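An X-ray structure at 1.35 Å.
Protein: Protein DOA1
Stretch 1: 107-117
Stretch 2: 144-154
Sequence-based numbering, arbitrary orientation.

Stretch 1 (107-117) VCSLSFQDGVV
Stretch 2, residues 144-154: SVWDAKVVSFS

The apolar centre of the contact is Val150 against Val116. Val150 points toward the first stretch, and its CG2 lies 4.0 Å from Val116 CG1. Both valines are t. Val116 also meets Phe153, with Val116 CG2 4.2 Å from Phe153 CB. Phe153 is p, with chi2 near 92°, and its CA-to-CB bond points toward the first stretch. One ring face is covered by Asp114, whose CB sits 4.0 Å from the ring centroid of Phe153, 29° off the normal. This is a CH-pi contact. Asp114 is m, and its OD2 reaches 3.4 Å from Phe153 CD2.

Asp114 and Gly115 are the middle of a type I' turn from Gln113 to Val116. Their phi/psi values are 53/45° and 85/-2°. Two backbone hydrogen bonds close the turn, Gln113 N to Val116 O and Val116 N to Gln113 O, each 2.9 Å. The turn thus brings Val116 back beside Gln113, and both point toward the second stretch. Gln113 is t, t with chi3 near -70°. Gln113 NE2 lies 3.8 Å from Val150 CG1 and 3.6 Å from Val150 O.

Strands 107-113 and 145-150 run nearly parallel, 11° between directions, their axes 5.7 Å apart at closest approach. In the register, Cys108 CA is 6.0 Å from Trp146 CA, Ser109 CA is 5.4 Å from Asp147 CA, and Ser111 CA is 6.4 Å from Lys149 CA. No clear hydrogen bond joins the two stretches; the contacts are made largely by side chains. The backbone is extended from Ser109 to Gln113, while Cys108 (-96/-8°) and Trp146 (-79/-26°) depart from extended values. Cys108 and Ser109, neighbours in sequence, both point toward the second stretch; Leu110 and Phe112 point away.

Cys108 is p. Cys108 CB lies 4.1 Å from Trp146 CE3. Cys108 SG is 4.8 Å from the centroid of the six-membered ring of Trp146, in an oblique approach. Trp146 is m with chi2 near 109°; its CA-to-CB bond points away, but the ring end comes nearer.

The polar edge involves Ser109, Ser111, Asp147 and Lys149. Ser109 is p, with CB 3.3 Å from Trp146 O and OG 3.4 Å from Asp147 CA. Ser111 is t, and its OG is 3.7 Å from Lys149 CD. Lys149 (m, m, t, m) folds back to Asp147 (t, chi2 near 25°). A salt bridge joins Lys149 NZ to Asp147 OD2 at 2.8 Å, with a weak hydrogen bond from Lys149 NZ to Asp147 OD1 at 3.3 Å.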

ATOM      1  N   VAL A 107       0.375  -0.531  13.168  1.00  6.01           N
ATOM      2  CA  VAL A 107      -0.040  -1.285  12.003  1.00  6.32           C
ATOM      3  C   VAL A 107       0.316  -0.448  10.781  1.00  6.85           C
ATOM      4  O   VAL A 107      -0.372   0.512  10.455  1.00  7.66           O
ATOM      5  CB  VAL A 107      -1.536  -1.620  12.034  1.00  6.23           C
ATOM      6  CG1 VAL A 107      -1.894  -2.463  10.826  1.00  7.94           C
ATOM      7  CG2 VAL A 107      -1.880  -2.367  13.327  1.00  9.10           C
ATOM      8  N   CYS A 108       1.426  -0.819  10.148  1.00  6.21           N
ATOM      9  CA  CYS A 108       2.002  -0.023   9.064  1.00  7.10           C
ATOM     10  C   CYS A 108       1.624  -0.462   7.661  1.00  5.40           C
ATOM     11  O   CYS A 108       1.966   0.241   6.702  1.00  7.29           O
ATOM     12  CB  CYS A 108       3.535   0.054   9.164  1.00  9.43           C
ATOM     13  SG  CYS A 108       4.337  -1.508   9.337  1.00  7.70           S
ATOM     14  N   SER A 109       0.944  -1.605   7.527  1.00  5.84           N
ATOM     15  CA  SER A 109       0.449  -2.017   6.227  1.00  6.32           C
ATOM     16  C   SER A 109      -0.793  -2.853   6.372  1.00  6.69           C
ATOM     17  O   SER A 109      -0.954  -3.571   7.360  1.00  7.29           O
ATOM     18  CB  SER A 109       1.513  -2.774   5.424  1.00  7.09           C
ATOM     19  OG  SER A 109       1.678  -4.102   5.893  1.00  7.59           O
ATOM     20  N   LEU A 110      -1.656  -2.771   5.356  1.00  5.57           N
ATOM     21  CA  LEU A 110      -2.878  -3.551   5.291  1.00  6.48           C
ATOM     22  C   LEU A 110      -3.094  -3.946   3.839  1.00  5.72           C
ATOM     23  O   LEU A 110      -2.829  -3.159   2.908  1.00  7.16           O
ATOM     24  CB  LEU A 110      -4.106  -2.763   5.775  1.00  8.01           C
ATOM     25  CG  LEU A 110      -4.267  -2.679   7.280  1.00  6.94           C
ATOM     26  CD1 LEU A 110      -5.334  -1.660   7.629  1.00  9.29           C
ATOM     27  CD2 LEU A 110      -4.626  -4.057   7.857  1.00  9.92           C
ATOM     28  N   SER A 111      -3.615  -5.152   3.639  1.00  6.68           N
ATOM     29  CA  SER A 111      -3.991  -5.620   2.313  1.00  8.68           C
ATOM     30  C   SER A 111      -5.161  -6.594   2.454  1.00  7.70           C
ATOM     31  O   SER A 111      -5.285  -7.283   3.458  1.00  8.06           O
ATOM     32  CB  SER A 111      -2.789  -6.311   1.663  1.00  7.64           C
ATOM     33  OG  SER A 111      -3.024  -6.523   0.286  1.00 10.41           O
ATOM     34  N   PHE A 112      -6.006  -6.636   1.429  1.00  8.82           N
ATOM     35  CA  PHE A 112      -7.120  -7.547   1.369  1.00  9.82           C
ATOM     36  C   PHE A 112      -7.119  -8.291   0.040  1.00  9.65           C
ATOM     37  O   PHE A 112      -6.971  -7.704  -1.038  1.00 13.22           O
ATOM     38  CB  PHE A 112      -8.434  -6.785   1.545  1.00  9.90           C
ATOM     39  CG  PHE A 112      -9.655  -7.627   1.422  1.00  9.31           C
ATOM     40  CD1 PHE A 112     -10.200  -8.228   2.541  1.00 11.34           C
ATOM     41  CD2 PHE A 112     -10.292  -7.802   0.200  1.00 10.18           C
ATOM     42  CE1 PHE A 112     -11.371  -8.993   2.435  1.00 12.78           C
ATOM     43  CE2 PHE A 112     -11.450  -8.566   0.103  1.00 10.38           C
ATOM     44  CZ  PHE A 112     -11.967  -9.170   1.224  1.00 13.59           C
ATOM     45  N   GLN A 113      -7.275  -9.598   0.144  1.00 10.20           N
ATOM     46  CA  GLN A 113      -7.419 -10.434  -1.030  1.00 12.55           C
ATOM     47  C   GLN A 113      -8.266 -11.669  -0.723  1.00 14.46           C
ATOM     48  O   GLN A 113      -7.971 -12.400   0.207  1.00 15.22           O
ATOM     49  CB  GLN A 113      -6.031 -10.855  -1.494  1.00 19.72           C
ATOM     50  CG  GLN A 113      -5.959 -11.271  -2.949  1.00 34.16           C
ATOM     51  CD  GLN A 113      -4.551 -11.277  -3.430  1.00 38.23           C
ATOM     52  OE1 GLN A 113      -3.937 -10.221  -3.584  1.00 41.18           O
ATOM     53  NE2 GLN A 113      -4.002 -12.463  -3.627  1.00 34.50           N
ATOM     54  N   ASP A 114      -9.317 -11.890  -1.507  1.00 14.14           N
ATOM     55  CA  ASP A 114     -10.057 -13.143  -1.488  1.00 16.09           C
ATOM     56  C   ASP A 114     -10.509 -13.500  -0.069  1.00 17.26           C
ATOM     57  O   ASP A 114     -10.349 -14.637   0.368  1.00 17.85           O
ATOM     58  CB  ASP A 114      -9.183 -14.261  -2.062  1.00 20.05           C
ATOM     59  CG  ASP A 114      -8.793 -14.012  -3.526  1.00 25.97           C
ATOM     60  OD1 ASP A 114      -9.693 -13.694  -4.333  1.00 31.98           O
ATOM     61  OD2 ASP A 114      -7.588 -14.135  -3.862  1.00 26.40           O
ATOM     62  N   GLY A 115     -11.038 -12.514   0.657  1.00 15.41           N
ATOM     63  CA  GLY A 115     -11.574 -12.743   1.993  1.00 17.57           C
ATOM     64  C   GLY A 115     -10.548 -12.703   3.105  1.00 13.83           C
ATOM     65  O   GLY A 115     -10.903 -12.837   4.282  1.00 18.61           O
ATOM     66  N   VAL A 116      -9.283 -12.501   2.742  1.00 10.81           N
ATOM     67  CA  VAL A 116      -8.187 -12.511   3.704  1.00 10.09           C
ATOM     68  C   VAL A 116      -7.664 -11.105   3.925  1.00  7.59           C
ATOM     69  O   VAL A 116      -7.400 -10.395   2.975  1.00 10.74           O
ATOM     70  CB  VAL A 116      -7.013 -13.412   3.224  1.00 14.58           C
ATOM     71  CG1 VAL A 116      -5.895 -13.424   4.273  1.00 15.74           C
ATOM     72  CG2 VAL A 116      -7.522 -14.807   2.956  1.00 13.84           C
ATOM     73  N   VAL A 117      -7.533 -10.709   5.185  1.00  8.12           N
ATOM     74  CA  VAL A 117      -6.848  -9.471   5.515  1.00  8.01           C
ATOM     75  C   VAL A 117      -5.453  -9.848   5.991  1.00  7.39           C
ATOM     76  O   VAL A 117      -5.279 -10.769   6.798  1.00  8.06           O
ATOM     77  CB  VAL A 117      -7.558  -8.704   6.646  1.00  8.04           C
ATOM     78  CG1 VAL A 117      -6.823  -7.404   6.976  1.00 11.19           C
ATOM     79  CG2 VAL A 117      -8.982  -8.416   6.237  1.00 10.57           C
ATOM     80  N   SER A 144      10.789  -4.502  12.444  1.00  9.14           N
ATOM     81  CA  SER A 144       9.474  -4.125  11.941  1.00  8.86           C
ATOM     82  C   SER A 144       9.174  -4.757  10.599  1.00  8.73           C
ATOM     83  O   SER A 144      10.045  -4.843   9.739  1.00  8.85           O
ATOM     84  CB  SER A 144       9.392  -2.614  11.812  1.00 11.50           C
ATOM     85  OG  SER A 144       9.494  -2.029  13.085  1.00 12.23           O
ATOM     86  N   VAL A 145       7.928  -5.149  10.428  1.00  7.42           N
ATOM     87  CA  VAL A 145       7.407  -5.685   9.188  1.00  5.98           C
ATOM     88  C   VAL A 145       6.664  -4.554   8.477  1.00  7.56           C
ATOM     89  O   VAL A 145       5.579  -4.125   8.881  1.00 10.98           O
ATOM     90  CB  VAL A 145       6.497  -6.885   9.459  1.00  8.04           C
ATOM     91  CG1 VAL A 145       5.807  -7.330   8.166  1.00  8.67           C
ATOM     92  CG2 VAL A 145       7.295  -8.033  10.075  1.00 10.63           C
ATOM     93  N   TRP A 146       7.311  -4.030   7.443  1.00  6.79           N
ATOM     94  CA  TRP A 146       6.791  -2.877   6.727  1.00  5.57           C
ATOM     95  C   TRP A 146       5.683  -3.235   5.757  1.00  5.52           C
ATOM     96  O   TRP A 146       4.836  -2.375   5.440  1.00  7.16           O
ATOM     97  CB  TRP A 146       7.916  -2.196   5.965  1.00  7.09           C
ATOM     98  CG  TRP A 146       8.670  -1.245   6.853  1.00  7.65           C
ATOM     99  CD1 TRP A 146       9.937  -1.398   7.342  1.00  9.92           C
ATOM    100  CD2 TRP A 146       8.195   0.007   7.340  1.00  7.24           C
ATOM    101  NE1 TRP A 146      10.280  -0.302   8.100  1.00 10.39           N
ATOM    102  CE2 TRP A 146       9.233   0.579   8.100  1.00  7.97           C
ATOM    103  CE3 TRP A 146       7.004   0.728   7.157  1.00  9.17           C
ATOM    104  CZ2 TRP A 146       9.109   1.816   8.713  1.00  9.87           C
ATOM    105  CZ3 TRP A 146       6.881   1.964   7.776  1.00  9.57           C
ATOM    106  CH2 TRP A 146       7.945   2.501   8.528  1.00 10.57           C
ATOM    107  N   ASP A 147       5.667  -4.475   5.257  1.00  6.25           N
ATOM    108  CA  ASP A 147       4.606  -4.893   4.356  1.00  5.02           C
ATOM    109  C   ASP A 147       4.360  -6.385   4.438  1.00  6.16           C
ATOM    110  O   ASP A 147       5.226  -7.147   4.824  1.00  6.48           O
ATOM    111  CB  ASP A 147       4.912  -4.476   2.916  1.00  6.50           C
ATOM    112  CG  ASP A 147       3.659  -4.490   2.036  1.00  7.46           C
ATOM    113  OD1 ASP A 147       2.544  -4.345   2.568  1.00  7.98           O
ATOM    114  OD2 ASP A 147       3.786  -4.690   0.804  1.00  6.23           O
ATOM    115  N   ALA A 148       3.158  -6.775   4.038  1.00  7.17           N
ATOM    116  CA  ALA A 148       2.711  -8.157   4.031  1.00  6.51           C
ATOM    117  C   ALA A 148       1.647  -8.285   2.947  1.00  4.88           C
ATOM    118  O   ALA A 148       0.747  -7.423   2.801  1.00  6.12           O
ATOM    119  CB  ALA A 148       2.137  -8.582   5.414  1.00  7.60           C
ATOM    120  N   LYS A 149       1.760  -9.353   2.177  1.00  6.05           N
ATOM    121  CA  LYS A 149       0.870  -9.611   1.046  1.00  5.81           C
ATOM    122  C   LYS A 149       0.492 -11.075   0.978  1.00  7.86           C
ATOM    123  O   LYS A 149       1.278 -11.961   1.358  1.00  8.68           O
ATOM    124  CB  LYS A 149       1.549  -9.223  -0.256  1.00  8.45           C
ATOM    125  CG  LYS A 149       1.809  -7.745  -0.434  1.00  5.72           C
ATOM    126  CD  LYS A 149       0.530  -6.936  -0.532  1.00  7.37           C
ATOM    127  CE  LYS A 149       0.736  -5.625  -1.298  1.00  8.81           C
ATOM    128  NZ  LYS A 149       1.347  -4.550  -0.497  1.00  8.61           N
ATOM    129  N   VAL A 150      -0.701 -11.321   0.478  1.00  7.36           N
ATOM    130  CA  VAL A 150      -1.132 -12.663   0.195  1.00  8.18           C
ATOM    131  C   VAL A 150      -0.523 -13.100  -1.153  1.00  8.63           C
ATOM    132  O   VAL A 150      -0.661 -12.413  -2.165  1.00  9.63           O
ATOM    133  CB  VAL A 150      -2.672 -12.728   0.102  1.00 10.00           C
ATOM    134  CG1 VAL A 150      -3.113 -14.127  -0.365  1.00 11.80           C
ATOM    135  CG2 VAL A 150      -3.300 -12.385   1.447  1.00 11.38           C
ATOM    136  N   VAL A 151       0.155 -14.234  -1.155  1.00  9.91           N
ATOM    137  CA  VAL A 151       0.642 -14.837  -2.394  1.00 10.11           C
ATOM    138  C   VAL A 151      -0.455 -15.730  -2.984  1.00 10.70           C
ATOM    139  O   VAL A 151      -0.813 -15.613  -4.155  1.00 16.07           O
ATOM    140  CB  VAL A 151       1.911 -15.637  -2.119  1.00  8.12           C
ATOM    141  CG1 VAL A 151       2.334 -16.420  -3.370  1.00 12.29           C
ATOM    142  CG2 VAL A 151       3.031 -14.688  -1.677  1.00 11.30           C
ATOM    143  N   SER A 152      -1.000 -16.610  -2.155  1.00 11.99           N
ATOM    144  CA  SER A 152      -2.065 -17.523  -2.563  1.00 18.57           C
ATOM    145  C   SER A 152      -3.013 -17.791  -1.391  1.00 18.84           C
ATOM    146  O   SER A 152      -2.605 -18.379  -0.375  1.00 14.10           O
ATOM    147  CB  SER A 152      -1.474 -18.843  -3.043  1.00 18.35           C
ATOM    148  OG  SER A 152      -2.503 -19.800  -3.197  1.00 23.64           O
ATOM    149  N   PHE A 153      -4.277 -17.377  -1.524  1.00 15.39           N
ATOM    150  CA  PHE A 153      -5.239 -17.605  -0.442  1.00 17.74           C
ATOM    151  C   PHE A 153      -5.492 -19.104  -0.283  1.00 22.44           C
ATOM    152  O   PHE A 153      -5.674 -19.588   0.826  1.00 25.88           O
ATOM    153  CB  PHE A 153      -6.563 -16.823  -0.639  1.00 17.68           C
ATOM    154  CG  PHE A 153      -7.576 -17.544  -1.470  1.00 17.48           C
ATOM    155  CD1 PHE A 153      -8.521 -18.367  -0.877  1.00 25.70           C
ATOM    156  CD2 PHE A 153      -7.562 -17.428  -2.850  1.00 22.48           C
ATOM    157  CE1 PHE A 153      -9.438 -19.045  -1.634  1.00 24.29           C
ATOM    158  CE2 PHE A 153      -8.494 -18.106  -3.631  1.00 30.12           C
ATOM    159  CZ  PHE A 153      -9.431 -18.915  -3.025  1.00 28.21           C
ATOM    160  N   SER A 154      -5.455 -19.851  -1.378  1.00 22.52           N
ATOM    161  CA  SER A 154      -5.773 -21.273  -1.310  1.00 27.05           C
ATOM    162  C   SER A 154      -4.629 -22.129  -0.755  1.00 30.08           C
ATOM    163  O   SER A 154      -4.876 -23.177  -0.176  1.00 25.27           O
ATOM    164  CB  SER A 154      -6.196 -21.786  -2.683  1.00 29.28           C
ATOM    165  OG  SER A 154      -5.094 -21.850  -3.569  1.00 29.20           O
TER